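Local coordinates for protein FACT complex subunit SPT16 (Ashbya gossypii, PDB 6A8M) that probably acts as a subunit of the FACT histone chaperone, reorganizing nucleosomes during transcription, DNA replication and repair, at residues 342-347 with 380-385; 359-364 with 399-404. All blocks are in the same frame, centred on the assembly; numbering follows the deposited sequence.

Interaction 1. Residues 342-347 with 380-385; sequences IYDGAV and LNNKND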
loop_
_atom_site.group_PDB
_atom_site.type_symbol
_atom_site.label_atom_id
_atom_site.label_comp_id
_atom_site.label_asym_id
_atom_site.label_seq_id
_atom_site.Cartn_x
_atom_site.Cartn_y
_atom_site.Cartn_z
ATOM N N ILE A 342 11.814 16.503 1.189
ATOM C CA ILE A 342 10.923 16.475 0.036
ATOM C C ILE A 342 9.721 17.382 0.270
ATOM O O ILE A 342 9.409 18.254 -0.548
ATOM C CB ILE A 342 10.483 15.030 -0.248
ATOM C CG1 ILE A 342 11.682 14.167 -0.622
ATOM C CG2 ILE A 342 9.455 14.994 -1.352
ATOM C CD1 ILE A 342 11.417 12.679 -0.469
ATOM N N TYR A 343 9.030 17.198 1.397
ATOM C CA TYR A 343 7.865 18.036 1.669
ATOM C C TYR A 343 8.261 19.512 1.744
ATOM O O TYR A 343 7.589 20.370 1.160
ATOM C CB TYR A 343 7.157 17.598 2.963
ATOM C CG TYR A 343 5.913 18.412 3.173
ATOM C CD1 TYR A 343 4.772 18.158 2.426
ATOM C CD2 TYR A 343 5.912 19.487 4.056
ATOM C CE1 TYR A 343 3.647 18.925 2.563
ATOM C CE2 TYR A 343 4.788 20.271 4.211
ATOM C CZ TYR A 343 3.660 19.979 3.453
ATOM O OH TYR A 343 2.543 20.748 3.591
ATOM N N ASP A 344 9.345 19.835 2.468
ATOM C CA ASP A 344 9.750 21.241 2.575
ATOM C C ASP A 344 10.127 21.827 1.213
ATOM O O ASP A 344 9.884 23.012 0.962
ATOM C CB ASP A 344 10.909 21.397 3.560
ATOM C CG ASP A 344 10.476 21.249 5.008
ATOM O OD1 ASP A 344 9.257 21.160 5.237
ATOM O OD2 ASP A 344 11.357 21.257 5.910
ATOM N N GLY A 345 10.724 21.023 0.328
ATOM C CA GLY A 345 11.008 21.514 -1.020
ATOM C C GLY A 345 9.746 21.877 -1.792
ATOM O O GLY A 345 9.736 22.832 -2.572
ATOM N N ALA A 346 8.682 21.088 -1.623
ATOM C CA ALA A 346 7.387 21.438 -2.197
ATOM C C ALA A 346 6.863 22.748 -1.614
ATOM O O ALA A 346 6.339 23.599 -2.339
ATOM C CB ALA A 346 6.392 20.298 -1.960
ATOM N N VAL A 347 6.956 22.903 -0.294
ATOM C CA VAL A 347 6.512 24.138 0.344
ATOM C C VAL A 347 7.286 25.326 -0.198
ATOM O O VAL A 347 6.718 26.397 -0.443
ATOM C CB VAL A 347 6.654 24.022 1.868
ATOM C CG1 VAL A 347 6.379 25.378 2.524
ATOM C CG2 VAL A 347 5.710 22.936 2.374
ATOM N N LEU A 380 5.352 11.555 3.412
ATOM C CA LEU A 380 6.185 12.651 2.929
ATOM C C LEU A 380 5.664 13.956 3.519
ATOM O O LEU A 380 4.967 14.735 2.868
ATOM C CB LEU A 380 6.206 12.669 1.405
ATOM C CG LEU A 380 6.704 11.369 0.764
ATOM C CD1 LEU A 380 6.638 11.446 -0.774
ATOM C CD2 LEU A 380 8.128 11.065 1.218
ATOM N N ASN A 381 6.001 14.182 4.794
ATOM C CA ASN A 381 5.573 15.371 5.517
ATOM C C ASN A 381 6.773 15.998 6.218
ATOM O O ASN A 381 7.893 15.462 6.184
ATOM C CB ASN A 381 4.460 15.020 6.510
ATOM C CG ASN A 381 4.897 14.006 7.555
ATOM O OD1 ASN A 381 6.075 13.885 7.886
ATOM N ND2 ASN A 381 3.928 13.282 8.107
ATOM N N ASN A 382 6.534 17.131 6.893
ATOM C CA ASN A 382 7.619 17.852 7.558
ATOM C C ASN A 382 8.141 17.117 8.791
ATOM O O ASN A 382 9.282 17.354 9.219
ATOM C CB ASN A 382 7.149 19.271 7.938
ATOM C CG ASN A 382 8.111 19.982 8.899
ATOM O OD1 ASN A 382 7.998 19.840 10.123
ATOM N ND2 ASN A 382 9.048 20.760 8.352
ATOM N N LYS A 383 7.344 16.231 9.373
ATOM C CA LYS A 383 7.703 15.658 10.659
ATOM C C LYS A 383 8.771 14.576 10.535
ATOM O O LYS A 383 9.627 14.453 11.422
ATOM C CB LYS A 383 6.450 15.093 11.335
ATOM N N ASN A 384 8.763 13.817 9.446
ATOM C CA ASN A 384 9.609 12.628 9.342
ATOM C C ASN A 384 10.972 13.051 8.785
ATOM O O ASN A 384 11.108 13.306 7.587
ATOM C CB ASN A 384 8.926 11.571 8.472
ATOM C CG ASN A 384 9.663 10.228 8.490
ATOM O OD1 ASN A 384 10.888 10.185 8.614
ATOM N ND2 ASN A 384 8.916 9.139 8.383
ATOM N N ASP A 385 11.980 13.131 9.659
ATOM C CA ASP A 385 13.372 13.350 9.261
ATOM C C ASP A 385 14.225 12.111 9.516
ATOM O O ASP A 385 15.456 12.194 9.511
ATOM C CB ASP A 385 13.963 14.585 9.960
ATOM C CG ASP A 385 13.999 14.448 11.477
ATOM O OD1 ASP A 385 13.522 13.402 11.981
ATOM O OD2 ASP A 385 14.498 15.385 12.140
#

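Interaction 2. Residues 359-364 with 399-404; sequences AGFTKN and LGFNNL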
loop_
_atom_site.group_PDB
_atom_site.type_symbol
_atom_site.label_atom_id
_atom_site.label_comp_id
_atom_site.label_asym_id
_atom_site.label_seq_id
_atom_site.Cartn_x
_atom_site.Cartn_y
_atom_site.Cartn_z
ATOM N N ALA A 359 -1.609 27.970 2.133
ATOM C CA ALA A 359 -2.454 27.585 3.265
ATOM C C ALA A 359 -3.261 26.339 2.955
ATOM O O ALA A 359 -3.520 25.519 3.848
ATOM C CB ALA A 359 -3.399 28.725 3.624
ATOM N N GLY A 360 -3.703 26.209 1.708
ATOM C CA GLY A 360 -4.564 25.109 1.309
ATOM C C GLY A 360 -3.843 23.837 0.945
ATOM O O GLY A 360 -4.493 22.812 0.723
ATOM N N PHE A 361 -2.521 23.873 0.911
ATOM C CA PHE A 361 -1.725 22.705 0.541
ATOM C C PHE A 361 -1.890 21.594 1.574
ATOM O O PHE A 361 -1.895 21.851 2.789
ATOM C CB PHE A 361 -0.261 23.135 0.465
ATOM C CG PHE A 361 0.685 22.116 -0.109
ATOM C CD1 PHE A 361 0.392 21.427 -1.283
ATOM C CD2 PHE A 361 1.935 21.937 0.479
ATOM C CE1 PHE A 361 1.334 20.529 -1.833
ATOM C CE2 PHE A 361 2.857 21.036 -0.049
ATOM C CZ PHE A 361 2.564 20.349 -1.207
ATOM N N THR A 362 -2.043 20.360 1.072
ATOM C CA THR A 362 -1.978 19.165 1.896
ATOM C C THR A 362 -0.715 19.188 2.755
ATOM O O THR A 362 0.320 19.716 2.340
ATOM C CB THR A 362 -2.020 17.917 0.983
ATOM O OG1 THR A 362 -1.027 18.001 -0.067
ATOM C CG2 THR A 362 -3.387 17.806 0.307
ATOM N N LYS A 363 -0.810 18.667 3.973
ATOM C CA LYS A 363 0.347 18.656 4.864
ATOM C C LYS A 363 1.299 17.481 4.607
ATOM O O LYS A 363 2.213 17.222 5.407
ATOM C CB LYS A 363 -0.128 18.676 6.321
ATOM C CG LYS A 363 -0.848 19.976 6.691
ATOM C CD LYS A 363 0.100 21.181 6.518
ATOM C CE LYS A 363 -0.499 22.504 7.056
ATOM N NZ LYS A 363 0.389 23.662 6.709
ATOM N N ASN A 364 1.095 16.752 3.518
ATOM C CA ASN A 364 2.062 15.754 3.084
ATOM C C ASN A 364 1.949 15.648 1.576
ATOM O O ASN A 364 0.946 16.063 0.986
ATOM C CB ASN A 364 1.799 14.395 3.749
ATOM C CG ASN A 364 0.498 13.756 3.267
ATOM O OD1 ASN A 364 0.476 13.039 2.270
ATOM N ND2 ASN A 364 -0.593 14.034 3.968
ATOM N N LEU A 399 -0.586 15.116 -4.194
ATOM C CA LEU A 399 -0.635 16.451 -3.631
ATOM C C LEU A 399 -1.960 17.112 -3.941
ATOM O O LEU A 399 -2.618 16.815 -4.933
ATOM C CB LEU A 399 0.499 17.338 -4.107
ATOM C CG LEU A 399 1.048 17.187 -5.513
ATOM C CD1 LEU A 399 1.609 18.496 -5.985
ATOM C CD2 LEU A 399 2.151 16.168 -5.489
ATOM N N GLY A 400 -2.340 18.019 -3.062
ATOM C CA GLY A 400 -3.662 18.599 -3.148
ATOM C C GLY A 400 -3.667 19.983 -2.553
ATOM O O GLY A 400 -2.817 20.328 -1.726
ATOM N N PHE A 401 -4.621 20.786 -3.025
ATOM C CA PHE A 401 -4.909 22.101 -2.468
ATOM C C PHE A 401 -6.410 22.139 -2.208
ATOM O O PHE A 401 -7.195 21.780 -3.093
ATOM C CB PHE A 401 -4.500 23.217 -3.427
ATOM C CG PHE A 401 -3.027 23.244 -3.732
ATOM C CD1 PHE A 401 -2.156 23.917 -2.902
ATOM C CD2 PHE A 401 -2.513 22.580 -4.843
ATOM C CE1 PHE A 401 -0.786 23.937 -3.168
ATOM C CE2 PHE A 401 -1.140 22.599 -5.114
ATOM C CZ PHE A 401 -0.282 23.272 -4.272
ATOM N N ASN A 402 -6.812 22.550 -1.011
ATOM C CA ASN A 402 -8.230 22.561 -0.678
ATOM C C ASN A 402 -8.647 23.970 -0.273
ATOM O O ASN A 402 -7.813 24.857 -0.048
ATOM C CB ASN A 402 -8.539 21.536 0.423
ATOM C CG ASN A 402 -10.024 21.104 0.459
ATOM O OD1 ASN A 402 -10.854 21.579 -0.320
ATOM N ND2 ASN A 402 -10.341 20.185 1.363
ATOM N N ASN A 403 -9.961 24.182 -0.237
ATOM C CA ASN A 403 -10.528 25.425 0.303
ATOM C C ASN A 403 -10.090 26.636 -0.515
ATOM O O ASN A 403 -9.747 27.695 0.024
ATOM C CB ASN A 403 -10.166 25.601 1.782
ATOM C CG ASN A 403 -10.699 24.472 2.643
ATOM O OD1 ASN A 403 -11.903 24.338 2.804
ATOM N ND2 ASN A 403 -9.803 23.666 3.211
ATOM N N LEU A 404 -10.120 26.487 -1.828
ATOM C CA LEU A 404 -9.880 27.585 -2.745
ATOM C C LEU A 404 -11.212 28.132 -3.236
ATOM O O LEU A 404 -12.214 27.418 -3.280
ATOM C CB LEU A 404 -9.039 27.116 -3.933
ATOM C CG LEU A 404 -7.743 26.427 -3.510
ATOM C CD1 LEU A 404 -6.976 25.963 -4.734
ATOM C CD2 LEU A 404 -6.933 27.425 -2.675
#

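Interaction 1. Residues 342-347 with 380-385
Asp-344 and Asn-382 are hydrogen-bonded between helix segment 342-347 and segment 380-385, where a weak strand gives way to a turn. Asn-382 ND2 gives a nearly straight bond (177°) to the syn lone pair of Asp-344 OD1, 3.1 Å away, and OD1 lies in the amide plane. The pairing suits this solvent-facing margin, since a carboxylate accepts exactly what a carboxamide donates.

Further in, contact is between an aromatic side chain and backbone. At the root of the Tyr-343 side chain, CB is 3.6 Å from Asn-381 C. CG stands anti to the backbone N (chi1 -176°), and the ring meets the main chain of 380-382 obliquely: CD1 is 3.5 Å from Leu-380 O and CD2 is 3.7 Å from Asn-382 N. Tyrosine fits because its flat ring packs here while its hydroxyl reaches on to Thr-362 O.

A purely apolar contact joins Ile-342 CD1 and Leu-380 CD2 at 4.0 Å. Asn-381 OD1 accepts from Asn-384 N at 3.1 Å, an Asx motif in the turn that follows.

Val-365 of strand 364-368 touches Ile-342, Tyr-343 and Leu-380, while Ile-328 of helix 312-332 packs against Ile-342. Helix 339-353 is thereby seated against strand 379-381, an outermost strand of the antiparallel sheet.

Interaction 2. Residues 359-364 with 399-404
The backbones of Phe-361 and Phe-401 form a non-hydrogen-bonded antiparallel pair, a single bridge that attaches the loop before strand 364-368 to strand 394-405. Starting at its root, Phe-361 CB rests against Phe-401 CE1. CG stands anti to the backbone N (chi1 -171°), beside the carbonyl carbon. CD1 then sits 3.4 Å from Phe-401 CE1 and equally 3.4 Å from Gly-400 O; CE1 is 4.0 Å from Leu-399 CB, and at the tip CZ comes 3.9 Å from Ala-346 CB. The two phenylalanine rings are tilted by 30° and slid apart, their centroids 5.1 Å distant, so they overlap little. Phenylalanine suits this buried spot, where its ring also meets Tyr-343 and Ile-350 of helix 339-353.

Backbone bonds flank the pair: Asn-402 N donates to Gly-360 O at 2.9 Å, and Thr-362 N to Gly-400 O, also at 2.9 Å and close to straight (168°). Gly-360 is apt because a CB there would run into Asn-402 O. Threonine adds a third bond, for its OG1 accepts from Gly-400 N at 3.3 Å while donating to Asn-364 O; one hydroxyl thus ties the strand to its own loop.

Such a curved antiparallel sheet backed by helices is characteristic of the pita-bread fold of the M24 peptidase family, here the peptidase-like portion of the N-terminal domain of SPT16.

Interactions 1 and 2 lie with their centres about 14 Å apart and touch directly. Tyr-343 OH of interaction 1 makes a probable hydrogen bond of 2.8 Å with Thr-362 O of interaction 2, and the rings of Tyr-343 and Phe-361 meet with planes at about 15°. Beside them Leu-380 O packs 3.3 Å from Asn-364 CB. The segments alternate along the chain, 342-347, 359-364, 380-385, 399-404, and both contacts reach the same antiparallel sheet. The two contacts thus hold the helix and the chain that leaves it to different strands of one sheet. Both are architectural contacts within the peptidase-like domain, and neither includes a metal or ligand.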